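Local coordinates for protein HMG-CoA Lyase (Bacillus subtilis subsp. subtilis, PDB 1YDO) that is probably a lyase of the HMGL-like family, built as a TIM barrel, at residues Thr8-Gly13 / Thr137-Leu142; Ile171-Leu176 / Ile227-Gly232; Leu206-Thr211 / Leu216-Thr221. All coordinates share one frame; numbering follows the deposited sequence.

Interaction 1 (Thr8-Gly13 / Thr137-Leu142)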
ATOM      1  N   THR A   8      19.379   1.098  -1.434  1.00 32.84           N
ATOM      2  CA  THR A   8      19.539  -0.040  -2.323  1.00 32.73           C
ATOM      3  C   THR A   8      18.417  -1.064  -2.187  1.00 31.37           C
ATOM      4  O   THR A   8      18.174  -1.601  -1.109  1.00 29.29           O
ATOM      5  CB  THR A   8      20.883  -0.733  -2.078  1.00 34.09           C
ATOM      6  OG1 THR A   8      21.312  -0.469  -0.740  1.00 35.43           O
ATOM      7  CG2 THR A   8      21.931  -0.210  -3.051  1.00 36.22           C
ATOM      8  N   ILE A   9      17.735  -1.324  -3.303  1.00 31.22           N
ATOM      9  CA  ILE A   9      16.647  -2.288  -3.339  1.00 30.36           C
ATOM     10  C   ILE A   9      17.093  -3.551  -4.068  1.00 30.45           C
ATOM     11  O   ILE A   9      17.698  -3.482  -5.137  1.00 30.07           O
ATOM     12  CB  ILE A   9      15.412  -1.752  -4.078  1.00 31.05           C
ATOM     13  CG1 ILE A   9      15.704  -1.667  -5.552  1.00 31.19           C
ATOM     14  CG2 ILE A   9      15.009  -0.381  -3.557  1.00 28.15           C
ATOM     15  CD1 ILE A   9      14.468  -1.719  -6.362  1.00 35.33           C
ATOM     16  N   LYS A  10      16.762  -4.708  -3.501  1.00 31.41           N
ATOM     17  CA  LYS A  10      17.135  -5.988  -4.091  1.00 29.65           C
ATOM     18  C   LYS A  10      15.953  -6.744  -4.704  1.00 28.26           C
ATOM     19  O   LYS A  10      14.943  -6.965  -4.052  1.00 28.80           O
ATOM     20  CB  LYS A  10      17.826  -6.837  -3.022  1.00 30.70           C
ATOM     21  CG  LYS A  10      19.011  -6.108  -2.398  1.00 31.87           C
ATOM     22  CD  LYS A  10      19.931  -7.042  -1.634  1.00 33.24           C
ATOM     23  CE  LYS A  10      21.197  -6.323  -1.208  1.00 33.13           C
ATOM     24  NZ  LYS A  10      22.104  -7.240  -0.470  1.00 37.06           N
ATOM     25  N   GLU A  11      16.094  -7.132  -5.965  1.00 27.65           N
ATOM     26  CA  GLU A  11      15.053  -7.868  -6.668  1.00 28.15           C
ATOM     27  C   GLU A  11      15.113  -9.356  -6.333  1.00 27.97           C
ATOM     28  O   GLU A  11      16.180  -9.960  -6.413  1.00 27.86           O
ATOM     29  CB  GLU A  11      15.225  -7.695  -8.177  1.00 29.09           C
ATOM     30  CG  GLU A  11      14.238  -8.504  -8.991  1.00 30.80           C
ATOM     31  CD  GLU A  11      12.798  -8.066  -8.762  1.00 33.16           C
ATOM     32  OE1 GLU A  11      11.903  -8.936  -8.803  1.00 32.67           O
ATOM     33  OE2 GLU A  11      12.556  -6.855  -8.553  1.00 31.98           O
ATOM     34  N   VAL A  12      13.980  -9.946  -5.952  1.00 28.22           N
ATOM     35  CA  VAL A  12      13.936 -11.382  -5.643  1.00 27.48           C
ATOM     36  C   VAL A  12      12.788 -12.054  -6.386  1.00 28.52           C
ATOM     37  O   VAL A  12      12.375 -13.160  -6.035  1.00 30.33           O
ATOM     38  CB  VAL A  12      13.757 -11.671  -4.126  1.00 27.10           C
ATOM     39  CG1 VAL A  12      14.957 -11.173  -3.363  1.00 25.13           C
ATOM     40  CG2 VAL A  12      12.480 -11.030  -3.603  1.00 25.05           C
ATOM     41  N   GLY A  13      12.291 -11.382  -7.419  1.00 27.61           N
ATOM     42  CA  GLY A  13      11.186 -11.915  -8.188  1.00 28.22           C
ATOM     43  C   GLY A  13      11.461 -13.233  -8.883  1.00 29.14           C
ATOM     44  O   GLY A  13      10.694 -14.204  -8.747  1.00 27.10           O
ATOM     45  N   THR A 137      30.215 -13.685  -1.514  1.00 53.01           N
ATOM     46  CA  THR A 137      29.585 -12.890  -0.467  1.00 51.04           C
ATOM     47  C   THR A 137      28.339 -13.603   0.028  1.00 47.99           C
ATOM     48  O   THR A 137      27.595 -14.172  -0.761  1.00 47.27           O
ATOM     49  CB  THR A 137      29.206 -11.528  -0.999  1.00 52.47           C
ATOM     50  OG1 THR A 137      28.421 -11.693  -2.183  1.00 54.08           O
ATOM     51  CG2 THR A 137      30.463 -10.743  -1.340  1.00 53.40           C
ATOM     52  N   THR A 138      28.111 -13.574   1.333  1.00 45.33           N
ATOM     53  CA  THR A 138      26.954 -14.255   1.883  1.00 43.16           C
ATOM     54  C   THR A 138      25.928 -13.307   2.459  1.00 41.70           C
ATOM     55  O   THR A 138      26.252 -12.204   2.897  1.00 40.40           O
ATOM     56  CB  THR A 138      27.349 -15.226   2.996  1.00 43.72           C
ATOM     57  OG1 THR A 138      27.919 -14.487   4.090  1.00 46.50           O
ATOM     58  CG2 THR A 138      28.342 -16.258   2.472  1.00 42.15           C
ATOM     59  N   ARG A 139      24.686 -13.777   2.481  1.00 40.48           N
ATOM     60  CA  ARG A 139      23.564 -13.019   3.000  1.00 38.94           C
ATOM     61  C   ARG A 139      22.608 -13.996   3.660  1.00 38.56           C
ATOM     62  O   ARG A 139      22.378 -15.080   3.131  1.00 38.45           O
ATOM     63  CB  ARG A 139      22.861 -12.315   1.854  1.00 37.87           C
ATOM     64  CG  ARG A 139      21.747 -11.416   2.282  1.00 35.40           C
ATOM     65  CD  ARG A 139      20.830 -11.169   1.120  1.00 34.37           C
ATOM     66  NE  ARG A 139      19.957 -10.036   1.363  1.00 35.15           N
ATOM     67  CZ  ARG A 139      18.875  -9.769   0.654  1.00 35.11           C
ATOM     68  NH1 ARG A 139      18.532 -10.573  -0.344  1.00 34.25           N
ATOM     69  NH2 ARG A 139      18.160  -8.688   0.939  1.00 34.75           N
ATOM     70  N   ALA A 140      22.049 -13.608   4.804  1.00 39.22           N
ATOM     71  CA  ALA A 140      21.119 -14.461   5.535  1.00 39.85           C
ATOM     72  C   ALA A 140      19.681 -13.952   5.434  1.00 41.15           C
ATOM     73  O   ALA A 140      19.422 -12.747   5.448  1.00 40.94           O
ATOM     74  CB  ALA A 140      21.543 -14.566   7.004  1.00 39.62           C
ATOM     75  N   TYR A 141      18.754 -14.897   5.348  1.00 41.25           N
ATOM     76  CA  TYR A 141      17.339 -14.610   5.235  1.00 41.55           C
ATOM     77  C   TYR A 141      16.620 -15.123   6.463  1.00 39.88           C
ATOM     78  O   TYR A 141      16.218 -16.282   6.498  1.00 40.89           O
ATOM     79  CB  TYR A 141      16.779 -15.324   4.013  1.00 45.52           C
ATOM     80  CG  TYR A 141      16.377 -14.416   2.890  1.00 48.56           C
ATOM     81  CD1 TYR A 141      15.384 -13.464   3.076  1.00 49.75           C
ATOM     82  CD2 TYR A 141      16.984 -14.514   1.633  1.00 49.90           C
ATOM     83  CE1 TYR A 141      15.001 -12.633   2.052  1.00 51.44           C
ATOM     84  CE2 TYR A 141      16.604 -13.683   0.591  1.00 50.21           C
ATOM     85  CZ  TYR A 141      15.613 -12.746   0.813  1.00 51.73           C
ATOM     86  OH  TYR A 141      15.213 -11.910  -0.192  1.00 55.66           O
ATOM     87  N   LEU A 142      16.458 -14.285   7.473  1.00 37.53           N
ATOM     88  CA  LEU A 142      15.761 -14.723   8.675  1.00 35.25           C
ATOM     89  C   LEU A 142      14.267 -14.472   8.451  1.00 34.33           C
ATOM     90  O   LEU A 142      13.846 -13.338   8.252  1.00 35.05           O
ATOM     91  CB  LEU A 142      16.263 -13.922   9.868  1.00 35.12           C
ATOM     92  CG  LEU A 142      16.298 -14.661  11.199  1.00 36.33           C
ATOM     93  CD1 LEU A 142      16.658 -13.674  12.297  1.00 37.13           C
ATOM     94  CD2 LEU A 142      14.960 -15.304  11.484  1.00 36.59           C
TER
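K10 and R139 reach toward each other from facing strands, and their long chains make up for a CA separation of 11.9 Å. The lysine presents its aliphatic part: K10 CD lies over one face of the R139 guanidinium, 3.5 Å above the plane and displaced toward the rim, with R139 NH2 and CZ its nearest partners. R139 has CG anti to its own N (chi1 -176°) and stays extended to NE, which carries the flat group across the interval. At the lysine's end, K10 NZ comes within 4.0 Å of R139 NE. Two carboxylates probably make this meeting of like charges tolerable: K10 NZ forms a salt bridge with E173 OE1 and R139 NH2 another with D231 OD2, so the cations share an acidic environment that probably stabilises both. This is the closely packed part, where K10 CD meets several guanidinium atoms.

The second point of contact is sparser. V12 CG1 touches Y141 OH at 3.3 Å, and that is the one atom pair there; the phenol reaches inward to meet it although the CA atoms stand 11.8 Å apart. V12, R139 and Y141 are buried, whereas K10 remains partly exposed, so the solvent side is the lysine's.

No hydrogen bond joins the two segments, and three strands intervene between 8-11 and 137-143 in the sheet order. Backbone bonds from E11 to Y44 and E46 close that order into a ring, which makes this a contact across the lumen of a TIM barrel.

Interaction 2 (Ile171-Leu176 / Ile227-Gly232)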
ATOM      1  N   ILE A 171      28.318 -13.443   8.167  1.00 47.50           N
ATOM      2  CA  ILE A 171      27.431 -13.013   7.092  1.00 46.53           C
ATOM      3  C   ILE A 171      27.618 -11.524   6.857  1.00 44.94           C
ATOM      4  O   ILE A 171      28.129 -10.815   7.714  1.00 45.65           O
ATOM      5  CB  ILE A 171      25.968 -13.267   7.454  1.00 47.38           C
ATOM      6  CG1 ILE A 171      25.642 -12.559   8.770  1.00 48.17           C
ATOM      7  CG2 ILE A 171      25.703 -14.768   7.541  1.00 46.26           C
ATOM      8  CD1 ILE A 171      24.163 -12.581   9.125  1.00 50.32           C
ATOM      9  N   SER A 172      27.194 -11.042   5.702  1.00 43.43           N
ATOM     10  CA  SER A 172      27.367  -9.630   5.410  1.00 42.78           C
ATOM     11  C   SER A 172      26.096  -8.800   5.580  1.00 40.90           C
ATOM     12  O   SER A 172      26.159  -7.593   5.837  1.00 40.89           O
ATOM     13  CB  SER A 172      27.905  -9.473   3.990  1.00 44.11           C
ATOM     14  OG  SER A 172      29.065 -10.271   3.813  1.00 47.62           O
ATOM     15  N   GLU A 173      24.944  -9.456   5.450  1.00 38.33           N
ATOM     16  CA  GLU A 173      23.658  -8.784   5.564  1.00 35.27           C
ATOM     17  C   GLU A 173      22.582  -9.726   6.086  1.00 32.10           C
ATOM     18  O   GLU A 173      22.445 -10.844   5.615  1.00 29.21           O
ATOM     19  CB  GLU A 173      23.245  -8.268   4.200  1.00 35.11           C
ATOM     20  CG  GLU A 173      22.152  -7.253   4.240  1.00 37.97           C
ATOM     21  CD  GLU A 173      22.058  -6.492   2.937  1.00 40.19           C
ATOM     22  OE1 GLU A 173      21.409  -6.998   2.004  1.00 41.51           O
ATOM     23  OE2 GLU A 173      22.656  -5.398   2.839  1.00 41.57           O
ATOM     24  N   LEU A 174      21.813  -9.266   7.059  1.00 30.24           N
ATOM     25  CA  LEU A 174      20.765 -10.093   7.606  1.00 28.86           C
ATOM     26  C   LEU A 174      19.422  -9.527   7.145  1.00 28.33           C
ATOM     27  O   LEU A 174      18.996  -8.465   7.590  1.00 28.88           O
ATOM     28  CB  LEU A 174      20.854 -10.089   9.121  1.00 29.30           C
ATOM     29  CG  LEU A 174      20.298 -11.283   9.874  1.00 31.26           C
ATOM     30  CD1 LEU A 174      20.312 -10.963  11.356  1.00 32.60           C
ATOM     31  CD2 LEU A 174      18.882 -11.589   9.432  1.00 35.15           C
ATOM     32  N   SER A 175      18.746 -10.240   6.253  1.00 27.80           N
ATOM     33  CA  SER A 175      17.473  -9.757   5.737  1.00 26.58           C
ATOM     34  C   SER A 175      16.323 -10.291   6.556  1.00 26.65           C
ATOM     35  O   SER A 175      16.023 -11.480   6.513  1.00 26.15           O
ATOM     36  CB  SER A 175      17.322 -10.156   4.266  1.00 25.09           C
ATOM     37  OG  SER A 175      16.087  -9.744   3.740  1.00 26.41           O
ATOM     38  N   LEU A 176      15.683  -9.396   7.304  1.00 29.64           N
ATOM     39  CA  LEU A 176      14.534  -9.744   8.156  1.00 31.30           C
ATOM     40  C   LEU A 176      13.262  -9.708   7.333  1.00 31.19           C
ATOM     41  O   LEU A 176      13.018  -8.747   6.623  1.00 30.41           O
ATOM     42  CB  LEU A 176      14.405  -8.733   9.295  1.00 31.62           C
ATOM     43  CG  LEU A 176      15.722  -8.413   9.992  1.00 31.07           C
ATOM     44  CD1 LEU A 176      15.497  -7.281  10.957  1.00 31.28           C
ATOM     45  CD2 LEU A 176      16.249  -9.646  10.695  1.00 30.60           C
ATOM     46  N   ILE A 227      17.270   1.871   8.050  1.00 32.76           N
ATOM     47  CA  ILE A 227      17.460   0.783   7.093  1.00 31.15           C
ATOM     48  C   ILE A 227      17.501   1.396   5.694  1.00 29.70           C
ATOM     49  O   ILE A 227      16.748   2.320   5.403  1.00 30.17           O
ATOM     50  CB  ILE A 227      16.292  -0.248   7.165  1.00 29.97           C
ATOM     51  CG1 ILE A 227      16.462  -1.178   8.363  1.00 29.45           C
ATOM     52  CG2 ILE A 227      16.257  -1.079   5.917  1.00 29.01           C
ATOM     53  CD1 ILE A 227      16.228  -0.533   9.668  1.00 30.17           C
ATOM     54  N   THR A 228      18.370   0.889   4.829  1.00 29.86           N
ATOM     55  CA  THR A 228      18.471   1.432   3.484  1.00 29.58           C
ATOM     56  C   THR A 228      18.496   0.317   2.445  1.00 29.16           C
ATOM     57  O   THR A 228      18.802   0.542   1.272  1.00 29.40           O
ATOM     58  CB  THR A 228      19.751   2.301   3.333  1.00 31.41           C
ATOM     59  OG1 THR A 228      20.921   1.503   3.605  1.00 33.42           O
ATOM     60  CG2 THR A 228      19.718   3.486   4.313  1.00 29.68           C
ATOM     61  N   VAL A 229      18.162  -0.884   2.887  1.00 27.52           N
ATOM     62  CA  VAL A 229      18.133  -2.037   2.009  1.00 27.95           C
ATOM     63  C   VAL A 229      16.750  -2.671   2.024  1.00 27.09           C
ATOM     64  O   VAL A 229      16.248  -3.089   3.069  1.00 26.17           O
ATOM     65  CB  VAL A 229      19.163  -3.088   2.462  1.00 28.63           C
ATOM     66  CG1 VAL A 229      19.250  -4.218   1.454  1.00 28.51           C
ATOM     67  CG2 VAL A 229      20.505  -2.431   2.651  1.00 26.32           C
ATOM     68  N   PHE A 230      16.127  -2.751   0.860  1.00 27.80           N
ATOM     69  CA  PHE A 230      14.805  -3.341   0.809  1.00 28.68           C
ATOM     70  C   PHE A 230      14.661  -4.320  -0.324  1.00 29.07           C
ATOM     71  O   PHE A 230      15.112  -4.076  -1.438  1.00 29.47           O
ATOM     72  CB  PHE A 230      13.769  -2.240   0.700  1.00 28.80           C
ATOM     73  CG  PHE A 230      13.688  -1.384   1.929  1.00 29.64           C
ATOM     74  CD1 PHE A 230      12.921  -1.780   3.022  1.00 29.76           C
ATOM     75  CD2 PHE A 230      14.395  -0.191   2.002  1.00 29.41           C
ATOM     76  CE1 PHE A 230      12.853  -0.992   4.180  1.00 30.32           C
ATOM     77  CE2 PHE A 230      14.338   0.604   3.147  1.00 30.86           C
ATOM     78  CZ  PHE A 230      13.561   0.202   4.241  1.00 30.13           C
ATOM     79  N   ASP A 231      14.036  -5.449  -0.024  1.00 29.31           N
ATOM     80  CA  ASP A 231      13.822  -6.492  -1.009  1.00 28.15           C
ATOM     81  C   ASP A 231      12.495  -6.276  -1.684  1.00 28.02           C
ATOM     82  O   ASP A 231      11.533  -5.860  -1.040  1.00 29.60           O
ATOM     83  CB  ASP A 231      13.826  -7.850  -0.326  1.00 28.10           C
ATOM     84  CG  ASP A 231      15.206  -8.256   0.136  1.00 28.78           C
ATOM     85  OD1 ASP A 231      15.313  -9.276   0.847  1.00 27.80           O
ATOM     86  OD2 ASP A 231      16.177  -7.559  -0.226  1.00 30.06           O
ATOM     87  N   GLY A 232      12.444  -6.569  -2.977  1.00 28.02           N
ATOM     88  CA  GLY A 232      11.212  -6.399  -3.726  1.00 29.82           C
ATOM     89  C   GLY A 232      11.024  -7.449  -4.805  1.00 29.67           C
ATOM     90  O   GLY A 232      11.949  -8.180  -5.132  1.00 28.70           O
TER
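The carboxylates of E173 and D231 are the flat groups here, and each is approached from above its plane. Both methyls of V229 lie on the same side of the E173 carboxylate, each about 3 Å above the plane and displaced outward past the oxygens: V229 CG1 is 3.6 Å from E173 OE1, and V229 CG2 is 3.7 Å from E173 OE2. The isopropyl group thus sits above the plane but off the oxygen end, not over the centre of the carboxylate. For D231, the hydroxyl of S175 arrives 42° out of the carboxylate plane, donating from S175 OG to D231 OD1 at 3.0 Å. S175 holds OG anti to its backbone N (chi1 178°), which sends the hydroxyl across the interior to the aspartate.

The acids also have partners on other strands: E173 OE1 pairs with K10 and D231 OD2 with R139, both salt bridges, and Y141 OH adds a weak bond to D231 OD1. E173 OE1 and D231 OD2 stand 5.7 Å apart, and the two basic residues probably offset the mutual repulsion expected of two carboxylates so near each other. D231 OD1 therefore has two hydroxyl partners, while the other oxygen serves the arginine.

The backbones do not pair directly. S175 and D231 have their CA atoms 8.3 Å apart because strand 204-207 runs between 174-177 and 229-232. The side chains of E173 and V229 both touch A205 on that middle strand, so the contact passes over its inner surface. Side chains meeting over an intervening parallel strand, and joining a network of charges in the barrel interior, belong to the polar core of a TIM barrel.

Interaction 3 (Leu206-Thr211 / Leu216-Thr221)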
ATOM      1  N   LEU A 206      15.292  -5.422   4.743  1.00 34.70           N
ATOM      2  CA  LEU A 206      13.922  -5.761   5.047  1.00 34.84           C
ATOM      3  C   LEU A 206      13.165  -6.357   3.869  1.00 35.60           C
ATOM      4  O   LEU A 206      13.211  -5.842   2.758  1.00 35.62           O
ATOM      5  CB  LEU A 206      13.183  -4.539   5.580  1.00 32.17           C
ATOM      6  CG  LEU A 206      13.556  -4.177   7.005  1.00 31.74           C
ATOM      7  CD1 LEU A 206      12.770  -2.949   7.415  1.00 33.82           C
ATOM      8  CD2 LEU A 206      13.268  -5.328   7.951  1.00 30.69           C
ATOM      9  N   HIS A 207      12.476  -7.463   4.128  1.00 37.09           N
ATOM     10  CA  HIS A 207      11.698  -8.134   3.118  1.00 40.08           C
ATOM     11  C   HIS A 207      10.246  -8.123   3.595  1.00 40.47           C
ATOM     12  O   HIS A 207       9.846  -8.984   4.366  1.00 40.72           O
ATOM     13  CB  HIS A 207      12.190  -9.569   2.961  1.00 42.76           C
ATOM     14  CG  HIS A 207      11.656 -10.265   1.735  1.00 47.80           C
ATOM     15  ND1 HIS A 207      12.002 -11.555   1.404  1.00 49.39           N
ATOM     16  CD2 HIS A 207      10.812  -9.839   0.761  1.00 50.57           C
ATOM     17  CE1 HIS A 207      11.395 -11.901   0.273  1.00 50.33           C
ATOM     18  NE2 HIS A 207      10.669 -10.882  -0.136  1.00 50.99           N
ATOM     19  N   PHE A 208       9.469  -7.135   3.162  1.00 40.29           N
ATOM     20  CA  PHE A 208       8.074  -7.053   3.556  1.00 41.30           C
ATOM     21  C   PHE A 208       7.121  -7.703   2.550  1.00 43.96           C
ATOM     22  O   PHE A 208       7.368  -7.708   1.338  1.00 45.28           O
ATOM     23  CB  PHE A 208       7.665  -5.595   3.738  1.00 39.21           C
ATOM     24  CG  PHE A 208       8.271  -4.946   4.940  1.00 37.31           C
ATOM     25  CD1 PHE A 208       8.031  -5.450   6.218  1.00 35.94           C
ATOM     26  CD2 PHE A 208       9.096  -3.836   4.796  1.00 36.21           C
ATOM     27  CE1 PHE A 208       8.607  -4.860   7.339  1.00 34.05           C
ATOM     28  CE2 PHE A 208       9.679  -3.234   5.902  1.00 35.41           C
ATOM     29  CZ  PHE A 208       9.434  -3.747   7.182  1.00 35.36           C
ATOM     30  N   HIS A 209       6.021  -8.247   3.061  1.00 45.15           N
ATOM     31  CA  HIS A 209       4.991  -8.863   2.219  1.00 45.49           C
ATOM     32  C   HIS A 209       3.725  -8.027   2.389  1.00 44.85           C
ATOM     33  O   HIS A 209       3.190  -7.953   3.491  1.00 45.03           O
ATOM     34  CB  HIS A 209       4.726 -10.306   2.671  1.00 46.03           C
ATOM     35  CG  HIS A 209       5.703 -11.302   2.129  1.00 47.37           C
ATOM     36  ND1 HIS A 209       5.705 -12.621   2.508  1.00 48.80           N
ATOM     37  CD2 HIS A 209       6.713 -11.159   1.234  1.00 48.22           C
ATOM     38  CE1 HIS A 209       6.680 -13.259   1.872  1.00 49.85           C
ATOM     39  NE2 HIS A 209       7.302 -12.392   1.096  1.00 48.63           N
ATOM     40  N   ASP A 210       3.226  -7.386   1.336  1.00 43.82           N
ATOM     41  CA  ASP A 210       2.021  -6.607   1.573  1.00 43.68           C
ATOM     42  C   ASP A 210       0.752  -7.402   1.359  1.00 42.86           C
ATOM     43  O   ASP A 210      -0.148  -6.985   0.638  1.00 41.03           O
ATOM     44  CB  ASP A 210       1.987  -5.301   0.761  1.00 44.38           C
ATOM     45  CG  ASP A 210       1.861  -5.534  -0.714  1.00 44.51           C
ATOM     46  OD1 ASP A 210       2.602  -6.400  -1.222  1.00 44.11           O
ATOM     47  OD2 ASP A 210       1.039  -4.847  -1.368  1.00 44.30           O
ATOM     48  N   THR A 211       0.700  -8.566   2.000  1.00 42.40           N
ATOM     49  CA  THR A 211      -0.477  -9.403   1.939  1.00 40.32           C
ATOM     50  C   THR A 211      -1.616  -8.577   2.553  1.00 38.78           C
ATOM     51  O   THR A 211      -2.772  -8.757   2.207  1.00 38.68           O
ATOM     52  CB  THR A 211      -0.279 -10.665   2.762  1.00 41.04           C
ATOM     53  OG1 THR A 211       0.798 -11.432   2.214  1.00 41.91           O
ATOM     54  CG2 THR A 211      -1.544 -11.493   2.769  1.00 39.80           C
ATOM     55  N   LEU A 216       4.617  -0.862   1.944  1.00 22.28           N
ATOM     56  CA  LEU A 216       5.195   0.450   1.764  1.00 20.70           C
ATOM     57  C   LEU A 216       5.118   1.274   3.040  1.00 20.76           C
ATOM     58  O   LEU A 216       6.028   2.037   3.343  1.00 21.21           O
ATOM     59  CB  LEU A 216       4.501   1.153   0.605  1.00 20.38           C
ATOM     60  CG  LEU A 216       5.164   1.031  -0.769  1.00 18.45           C
ATOM     61  CD1 LEU A 216       5.502  -0.392  -1.091  1.00 14.65           C
ATOM     62  CD2 LEU A 216       4.230   1.607  -1.800  1.00 20.24           C
ATOM     63  N   ALA A 217       4.033   1.100   3.789  1.00 21.46           N
ATOM     64  CA  ALA A 217       3.839   1.810   5.049  1.00 21.63           C
ATOM     65  C   ALA A 217       4.933   1.415   6.018  1.00 22.06           C
ATOM     66  O   ALA A 217       5.561   2.255   6.653  1.00 23.45           O
ATOM     67  CB  ALA A 217       2.493   1.469   5.632  1.00 23.02           C
ATOM     68  N   ASN A 218       5.153   0.124   6.142  1.00 23.56           N
ATOM     69  CA  ASN A 218       6.202  -0.344   7.017  1.00 25.66           C
ATOM     70  C   ASN A 218       7.537   0.150   6.498  1.00 27.86           C
ATOM     71  O   ASN A 218       8.448   0.437   7.261  1.00 29.45           O
ATOM     72  CB  ASN A 218       6.204  -1.872   7.090  1.00 24.64           C
ATOM     73  CG  ASN A 218       4.922  -2.424   7.680  1.00 23.72           C
ATOM     74  OD1 ASN A 218       4.388  -1.872   8.641  1.00 22.97           O
ATOM     75  ND2 ASN A 218       4.430  -3.518   7.117  1.00 21.46           N
HETATM   76  N   MSE A 219       7.660   0.266   5.191  1.00 31.56           N
HETATM   77  CA  MSE A 219       8.917   0.715   4.628  1.00 34.45           C
HETATM   78  C   MSE A 219       9.258   2.131   5.055  1.00 32.87           C
HETATM   79  O   MSE A 219      10.416   2.439   5.323  1.00 31.23           O
HETATM   80  CB  MSE A 219       8.842   0.655   3.132  1.00 41.59           C
HETATM   81  CG  MSE A 219      10.172   0.547   2.512  1.00 51.22           C
HETATM   82 SE   MSE A 219       9.847  -0.145   0.780  1.00 69.83          SE
HETATM   83  CE  MSE A 219       9.169  -1.921   1.245  1.00 59.63           C
ATOM     84  N   VAL A 220       8.249   2.993   5.106  1.00 31.72           N
ATOM     85  CA  VAL A 220       8.482   4.361   5.505  1.00 32.76           C
ATOM     86  C   VAL A 220       9.043   4.390   6.914  1.00 32.61           C
ATOM     87  O   VAL A 220      10.039   5.061   7.175  1.00 34.03           O
ATOM     88  CB  VAL A 220       7.193   5.190   5.450  1.00 32.98           C
ATOM     89  CG1 VAL A 220       7.422   6.546   6.107  1.00 34.07           C
ATOM     90  CG2 VAL A 220       6.765   5.376   4.003  1.00 31.97           C
ATOM     91  N   THR A 221       8.406   3.656   7.820  1.00 31.44           N
ATOM     92  CA  THR A 221       8.873   3.590   9.204  1.00 30.02           C
ATOM     93  C   THR A 221      10.336   3.136   9.227  1.00 28.76           C
ATOM     94  O   THR A 221      11.157   3.709   9.934  1.00 28.84           O
ATOM     95  CB  THR A 221       8.027   2.606  10.020  1.00 30.48           C
ATOM     96  OG1 THR A 221       6.665   3.035  10.004  1.00 32.48           O
ATOM     97  CG2 THR A 221       8.511   2.549  11.461  1.00 28.67           C
TER
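F208 lays its ring beneath N218 CB, and following the phenylalanine outward shows how the loop after strand 204-207 meets helix 215-225. From F208 CB, chi1 of -71° puts CG beside the backbone N and anti to the carbonyl carbon, which directs the ring at the helix. Past CG both ortho carbons lie under N218 CB; F208 CD1 is also 4.2 Å from N218 ND2, and F208 CD2 also has M219 CE at 4.0 Å. The latter is a methyl at the ring edge, near its plane, brought there because the selenomethionine chain bends at its last torsion. Farther out, F208 CE1 and CE2 both lie under N218 CB, CE2 also approaching the asparagine's backbone C. The tip, CZ, makes the nearest approach to N218 CB, 3.7 Å.

Evidence for a CH-pi contact is that N218 CB stands 3.8 Å from the ring centroid and only 12° off the normal. Strand 204-207, helix 215-225 and strand 229-232 form a beta-alpha-beta unit of the TIM barrel, and this contact joins the residue just after the strand to the outer helix. M219 also packs on F230 of the following strand.

The asparagine's amide is not stacked on the phenyl group, since the planes are 45° apart; its polar end instead donates from ND2 to A183 O. V188 of helix 185-196 also touches F208. On helix 215-225, A217 and V220 face the second subunit, where they pack on its V220 and P185 respectively.

All three interactions reach one parallel barrel sheet. Interactions 1 and 2 sit near the middle of the barrel, their centres about 6 Å apart, and two salt bridges, R139 to D231 and K10 to E173, tie them into a single charge network. Interaction 3 is displaced outward, its centre about 12 Å from that of interaction 2 and about 15 Å from that of interaction 1, where strand 204-207 leads into helix 215-225. Along the chain, interaction 1 closes before interaction 2 opens, and interaction 3 is nested inside the loop that interaction 2 closes. Strand 204-207 separates the two strands of interaction 2, bonding through L206 O to D231 N, so the barrel wall connects its polar interior with its helical exterior.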